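Local structure of pullulanase (Klebsiella oxytoca, 2YOC) at residues His401-Lys406 against Gly584-Met589; Ala410-His415 against Val459-Leu464. The protein probably hydrolyses alpha-1,6-glucosidic linkages in pullulan and related branched dextrins. One frame throughout, in Å; residues are numbered along the deposited sequence.

Contact 1: His401-Lys406 against Gly584-Met589; sequences HAQKTK and GMNVIM. With SO4 (sulfate ion), chain C.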
loop_
_atom_site.group_PDB
_atom_site.type_symbol
_atom_site.label_atom_id
_atom_site.label_comp_id
_atom_site.label_asym_id
_atom_site.label_seq_id
_atom_site.Cartn_x
_atom_site.Cartn_y
_atom_site.Cartn_z
ATOM N N HIS B 401 12.372 31.819 30.270
ATOM C CA HIS B 401 12.045 30.412 30.086
ATOM C C HIS B 401 13.249 29.637 29.634
ATOM O O HIS B 401 13.954 30.077 28.716
ATOM C CB HIS B 401 10.942 30.266 29.065
ATOM C CG HIS B 401 9.643 30.782 29.555
ATOM N ND1 HIS B 401 8.742 29.961 30.201
ATOM C CD2 HIS B 401 9.131 32.036 29.494
ATOM C CE1 HIS B 401 7.697 30.728 30.481
ATOM N NE2 HIS B 401 7.886 31.984 30.084
ATOM N N ALA B 402 13.481 28.470 30.250
ATOM C CA ALA B 402 14.587 27.615 29.877
ATOM C C ALA B 402 14.446 27.093 28.450
ATOM O O ALA B 402 13.316 26.979 27.933
ATOM C CB ALA B 402 14.686 26.455 30.829
ATOM N N GLN B 403 15.608 26.762 27.833
ATOM C CA GLN B 403 15.732 26.222 26.488
ATOM C C GLN B 403 16.912 25.193 26.451
ATOM O O GLN B 403 17.430 24.846 25.370
ATOM C CB GLN B 403 15.980 27.382 25.519
ATOM C CG GLN B 403 14.724 28.163 25.132
ATOM C CD GLN B 403 14.909 29.264 24.100
ATOM O OE1 GLN B 403 14.089 30.166 23.997
ATOM N NE2 GLN B 403 15.966 29.227 23.309
ATOM N N LYS B 404 17.335 24.708 27.650
ATOM C CA LYS B 404 18.465 23.777 27.792
ATOM C C LYS B 404 18.186 22.383 27.241
ATOM O O LYS B 404 18.951 21.892 26.422
ATOM C CB LYS B 404 19.020 23.744 29.232
ATOM C CG LYS B 404 20.451 23.217 29.295
ATOM C CD LYS B 404 21.176 23.396 30.625
ATOM C CE LYS B 404 20.906 22.240 31.563
ATOM N NZ LYS B 404 21.218 20.907 30.959
ATOM N N THR B 405 17.094 21.752 27.663
ATOM C CA THR B 405 16.769 20.406 27.222
ATOM C C THR B 405 15.643 20.371 26.184
ATOM O O THR B 405 14.937 21.367 25.966
ATOM C CB THR B 405 16.450 19.533 28.434
ATOM O OG1 THR B 405 15.133 19.774 28.878
ATOM C CG2 THR B 405 17.391 19.735 29.577
ATOM N N LYS B 406 15.463 19.190 25.550
ATOM C CA LYS B 406 14.386 18.957 24.575
ATOM C C LYS B 406 13.046 19.175 25.318
ATOM O O LYS B 406 12.165 19.864 24.792
ATOM C CB LYS B 406 14.490 17.546 23.958
ATOM C CG LYS B 406 15.590 17.433 22.909
ATOM C CD LYS B 406 15.947 15.988 22.610
ATOM C CE LYS B 406 17.268 15.919 21.891
ATOM N NZ LYS B 406 17.981 14.637 22.140
ATOM N N GLY B 584 7.677 38.701 31.058
ATOM C CA GLY B 584 8.212 37.369 31.354
ATOM C C GLY B 584 8.100 36.299 30.278
ATOM O O GLY B 584 7.704 35.157 30.555
HETATM N N MSE B 585 8.468 36.675 29.044
HETATM C CA MSE B 585 8.468 35.818 27.865
HETATM C C MSE B 585 9.795 35.932 27.123
HETATM O O MSE B 585 10.411 37.007 27.107
HETATM C CB MSE B 585 7.330 36.232 26.930
HETATM C CG MSE B 585 5.975 35.675 27.344
HETATM SE SE MSE B 585 4.529 36.116 26.097
HETATM C CE MSE B 585 4.343 38.030 26.460
ATOM N N ASN B 586 10.234 34.831 26.499
ATOM C CA ASN B 586 11.453 34.821 25.685
ATOM C C ASN B 586 11.180 35.559 24.348
ATOM O O ASN B 586 10.025 35.868 24.052
ATOM C CB ASN B 586 11.856 33.392 25.381
ATOM C CG ASN B 586 12.445 32.632 26.515
ATOM O OD1 ASN B 586 12.289 32.981 27.691
ATOM N ND2 ASN B 586 13.112 31.536 26.173
ATOM N N VAL B 587 12.239 35.821 23.539
ATOM C CA VAL B 587 12.124 36.514 22.235
ATOM C C VAL B 587 12.670 35.688 21.058
ATOM O O VAL B 587 13.798 35.179 21.105
ATOM C CB VAL B 587 12.724 37.955 22.216
ATOM C CG1 VAL B 587 12.403 38.648 20.898
ATOM C CG2 VAL B 587 12.228 38.788 23.395
ATOM N N ILE B 588 11.876 35.603 20.007
ATOM C CA ILE B 588 12.272 34.969 18.768
ATOM C C ILE B 588 12.279 36.062 17.693
ATOM O O ILE B 588 11.279 36.777 17.526
ATOM C CB ILE B 588 11.359 33.772 18.358
ATOM C CG1 ILE B 588 11.518 32.597 19.335
ATOM C CG2 ILE B 588 11.638 33.335 16.889
ATOM C CD1 ILE B 588 10.399 31.608 19.274
HETATM N N MSE B 589 13.391 36.180 16.961
HETATM C CA MSE B 589 13.450 37.126 15.854
HETATM C C MSE B 589 13.298 36.388 14.539
HETATM O O MSE B 589 13.999 35.408 14.274
HETATM C CB MSE B 589 14.766 37.891 15.844
HETATM C CG MSE B 589 14.602 39.351 16.003
HETATM SE SE MSE B 589 16.330 40.146 15.910
HETATM C CE MSE B 589 16.431 40.425 13.928
HETATM S S SO4 C . 18.030 16.412 26.545
HETATM O O1 SO4 C . 18.221 16.103 27.974
HETATM O O2 SO4 C . 18.187 15.172 25.749
HETATM O O3 SO4 C . 16.680 16.895 26.364
HETATM O O4 SO4 C . 18.999 17.438 26.109
#
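The side-chain amide of N586 is held by the backbone of H401 and the tip of Q403. N586 is the first residue of strand 586-591, the third strand of the parallel (beta/alpha)8 barrel. Its CG lies beside its own backbone N and anti to the carbonyl carbon (chi1 -74°). OD1 takes the backbone N-H of H401, with H401 N 2.8 Å from N586 OD1. This donor lies in the carbonyl plane, on a lone pair. ND2 has two acceptors, both close to the plane of its amide. One is the carbonyl of the same histidine, H401 O, 3.1 Å from N586 ND2. The other is Q403 OE1, 2.8 Å from N586 ND2. Q403 and N586 meet tip to tip, with their amide planes 47° apart. N586 ND2 lies above the carbonyl plane of Q403.

The H401 ring crosses the N586 side chain obliquely, its plane 66° from that of the amide. N586 OD1 lies at the ring edge, 3.8 Å from H401 CD2. The far end of the ring makes a weak hydrogen bond from H401 NE2 to G584 O, at 3.2 Å. G584 has positive phi and follows helix 567-582.

Q403 has other partners. Its NE2 donates to D688 O and D660 O, and its OE1 also bonds H461 NE2. At the other end of the segment T405 N-caps helix 406-410. A sulfate, probably from the crystallisation liquor, accepts from K406 N, with O3 of the sulfate 2.7 Å from K406 N.

The N586 amide thus makes three hydrogen bonds through both its polar atoms. They fix its rotation and satisfy a buried polar group. Amide and carbonyl groups make these three bonds, and the H401 imidazole adds a weak one.

Contact 2: Ala410-His415 against Val459-Leu464; sequences AKMTIH and VTHVEL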
loop_
_atom_site.group_PDB
_atom_site.type_symbol
_atom_site.label_atom_id
_atom_site.label_comp_id
_atom_site.label_asym_id
_atom_site.label_seq_id
_atom_site.Cartn_x
_atom_site.Cartn_y
_atom_site.Cartn_z
ATOM N N ALA B 410 10.386 21.822 24.211
ATOM C CA ALA B 410 9.020 21.381 23.921
ATOM C C ALA B 410 7.947 22.248 24.611
ATOM O O ALA B 410 6.828 22.345 24.104
ATOM C CB ALA B 410 8.849 19.914 24.308
ATOM N N LYS B 411 8.313 22.912 25.736
ATOM C CA LYS B 411 7.401 23.779 26.474
ATOM C C LYS B 411 7.071 25.049 25.730
ATOM O O LYS B 411 6.039 25.655 26.029
ATOM C CB LYS B 411 7.908 24.037 27.899
ATOM C CG LYS B 411 7.541 22.897 28.854
ATOM C CD LYS B 411 8.649 22.527 29.821
ATOM C CE LYS B 411 8.401 21.222 30.577
ATOM N NZ LYS B 411 8.552 19.983 29.745
HETATM N N MSE B 412 7.905 25.406 24.711
HETATM C CA MSE B 412 7.784 26.584 23.838
HETATM C C MSE B 412 6.384 26.801 23.255
HETATM O O MSE B 412 5.882 25.955 22.510
HETATM C CB MSE B 412 8.837 26.533 22.723
HETATM C CG MSE B 412 9.194 27.885 22.125
HETATM SE SE MSE B 412 10.554 27.718 20.699
HETATM C CE MSE B 412 12.144 27.410 21.843
ATOM N N THR B 413 5.769 27.959 23.606
ATOM C CA THR B 413 4.436 28.388 23.163
ATOM C C THR B 413 4.559 29.806 22.570
ATOM O O THR B 413 4.579 30.801 23.302
ATOM C CB THR B 413 3.447 28.216 24.333
ATOM O OG1 THR B 413 3.334 26.828 24.596
ATOM C CG2 THR B 413 2.075 28.721 24.023
ATOM N N ILE B 414 4.689 29.870 21.240
ATOM C CA ILE B 414 4.958 31.089 20.447
ATOM C C ILE B 414 3.720 31.869 20.050
ATOM O O ILE B 414 2.732 31.277 19.609
ATOM C CB ILE B 414 5.850 30.794 19.196
ATOM C CG1 ILE B 414 7.007 29.854 19.536
ATOM C CG2 ILE B 414 6.384 32.077 18.592
ATOM C CD1 ILE B 414 7.620 29.189 18.311
ATOM N N HIS B 415 3.823 33.217 20.165
ATOM C CA HIS B 415 2.845 34.235 19.821
ATOM C C HIS B 415 3.569 35.127 18.814
ATOM O O HIS B 415 4.446 35.903 19.203
ATOM C CB HIS B 415 2.477 35.051 21.078
ATOM C CG HIS B 415 1.195 35.826 20.962
ATOM N ND1 HIS B 415 -0.039 35.191 21.035
ATOM C CD2 HIS B 415 0.993 37.158 20.813
ATOM C CE1 HIS B 415 -0.946 36.148 20.919
ATOM N NE2 HIS B 415 -0.377 37.349 20.791
ATOM N N VAL B 459 1.759 31.400 27.569
ATOM C CA VAL B 459 2.436 31.770 26.321
ATOM C C VAL B 459 3.883 32.106 26.728
ATOM O O VAL B 459 4.103 32.933 27.613
ATOM C CB VAL B 459 1.702 32.867 25.526
ATOM C CG1 VAL B 459 2.536 33.325 24.350
ATOM C CG2 VAL B 459 0.346 32.357 25.044
ATOM N N THR B 460 4.839 31.359 26.205
ATOM C CA THR B 460 6.226 31.473 26.644
ATOM C C THR B 460 7.097 32.385 25.791
ATOM O O THR B 460 8.027 33.006 26.309
ATOM C CB THR B 460 6.844 30.071 26.749
ATOM O OG1 THR B 460 7.070 29.544 25.438
ATOM C CG2 THR B 460 5.962 29.096 27.534
ATOM N N HIS B 461 6.838 32.438 24.481
ATOM C CA HIS B 461 7.673 33.185 23.560
ATOM C C HIS B 461 6.920 34.195 22.725
ATOM O O HIS B 461 5.809 33.904 22.288
ATOM C CB HIS B 461 8.390 32.197 22.604
ATOM C CG HIS B 461 9.509 31.432 23.223
ATOM N ND1 HIS B 461 9.317 30.640 24.327
ATOM C CD2 HIS B 461 10.784 31.299 22.816
ATOM C CE1 HIS B 461 10.488 30.100 24.594
ATOM N NE2 HIS B 461 11.396 30.460 23.702
ATOM N N VAL B 462 7.594 35.340 22.416
ATOM C CA VAL B 462 7.141 36.382 21.513
ATOM C C VAL B 462 8.009 36.299 20.246
ATOM O O VAL B 462 9.236 36.416 20.349
ATOM C CB VAL B 462 7.170 37.803 22.158
ATOM C CG1 VAL B 462 6.822 38.893 21.134
ATOM C CG2 VAL B 462 6.221 37.883 23.353
ATOM N N GLU B 463 7.381 36.076 19.054
ATOM C CA GLU B 463 8.097 36.077 17.772
ATOM C C GLU B 463 7.881 37.431 17.111
ATOM O O GLU B 463 6.742 37.861 16.964
ATOM C CB GLU B 463 7.662 34.958 16.839
ATOM C CG GLU B 463 8.431 34.983 15.525
ATOM C CD GLU B 463 8.426 33.676 14.757
ATOM O OE1 GLU B 463 8.464 32.606 15.407
ATOM O OE2 GLU B 463 8.396 33.717 13.505
ATOM N N LEU B 464 8.964 38.115 16.737
ATOM C CA LEU B 464 8.819 39.416 16.131
ATOM C C LEU B 464 9.021 39.330 14.651
ATOM O O LEU B 464 10.126 39.038 14.216
ATOM C CB LEU B 464 9.796 40.441 16.747
ATOM C CG LEU B 464 9.659 40.759 18.229
ATOM C CD1 LEU B 464 10.854 41.457 18.713
ATOM C CD2 LEU B 464 8.432 41.597 18.528
#
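Strands 413-415 and 461-464 run side by side in the same direction, with axes 4.7 Å apart at closest and 39° between them. They are the first two strands of the closed eight-stranded parallel barrel, the (beta/alpha)8 fold of the alpha-amylase family. I414 pairs with H461 and H415 with V462. The ladder runs H461 N to T413 O, H415 N to H461 O, and E463 N to H415 O (2.9 Å). T413 O also accepts from T460 N, so two successive N-H groups share one carbonyl.

Before the strand pair, T460 OG1 continues the ladder with a side chain. T413 N points almost straight at it, 2.7 Å from T460 OG1. OG1 stands between its own backbone N and carbonyl carbon (chi1 73°), where it can meet T413. The same hydroxyl shares a hydrogen bond with H461 ND1, which ties down the ring.

I414 and H461 lie on one face of the sheet. I414 CG2 packs on E463 CB at 3.6 Å. H415 lies on the other face. Its CB touches V459 CG1 at 3.7 Å, and helix 927-945 covers both residues through Y937. M412 crosses H461 at about a right angle. Selenium of M412 lies over the same ring face as its CG, and M412 CG sits 3.5 Å from the centroid of the H461 ring, 8° off the normal.

The two contacts have centres 8 Å apart and share the parallel barrel. Strands 413-417, 461-464 and 586-591 are neighbours in that order. Contact 2 joins the first two, and contact 1 fastens a preceding loop to the third. Along the chain the order is 401-406, 410-415, 459-464, 584-589, so contact 2 is nested inside contact 1. Helix 406-410 links the first two segments. The middle and third strands meet directly, with I588 N 2.8 Å from V462 O. M585 CG also packs on V459 O. Together the contacts join the loop before the first strand to the first three barrel strands.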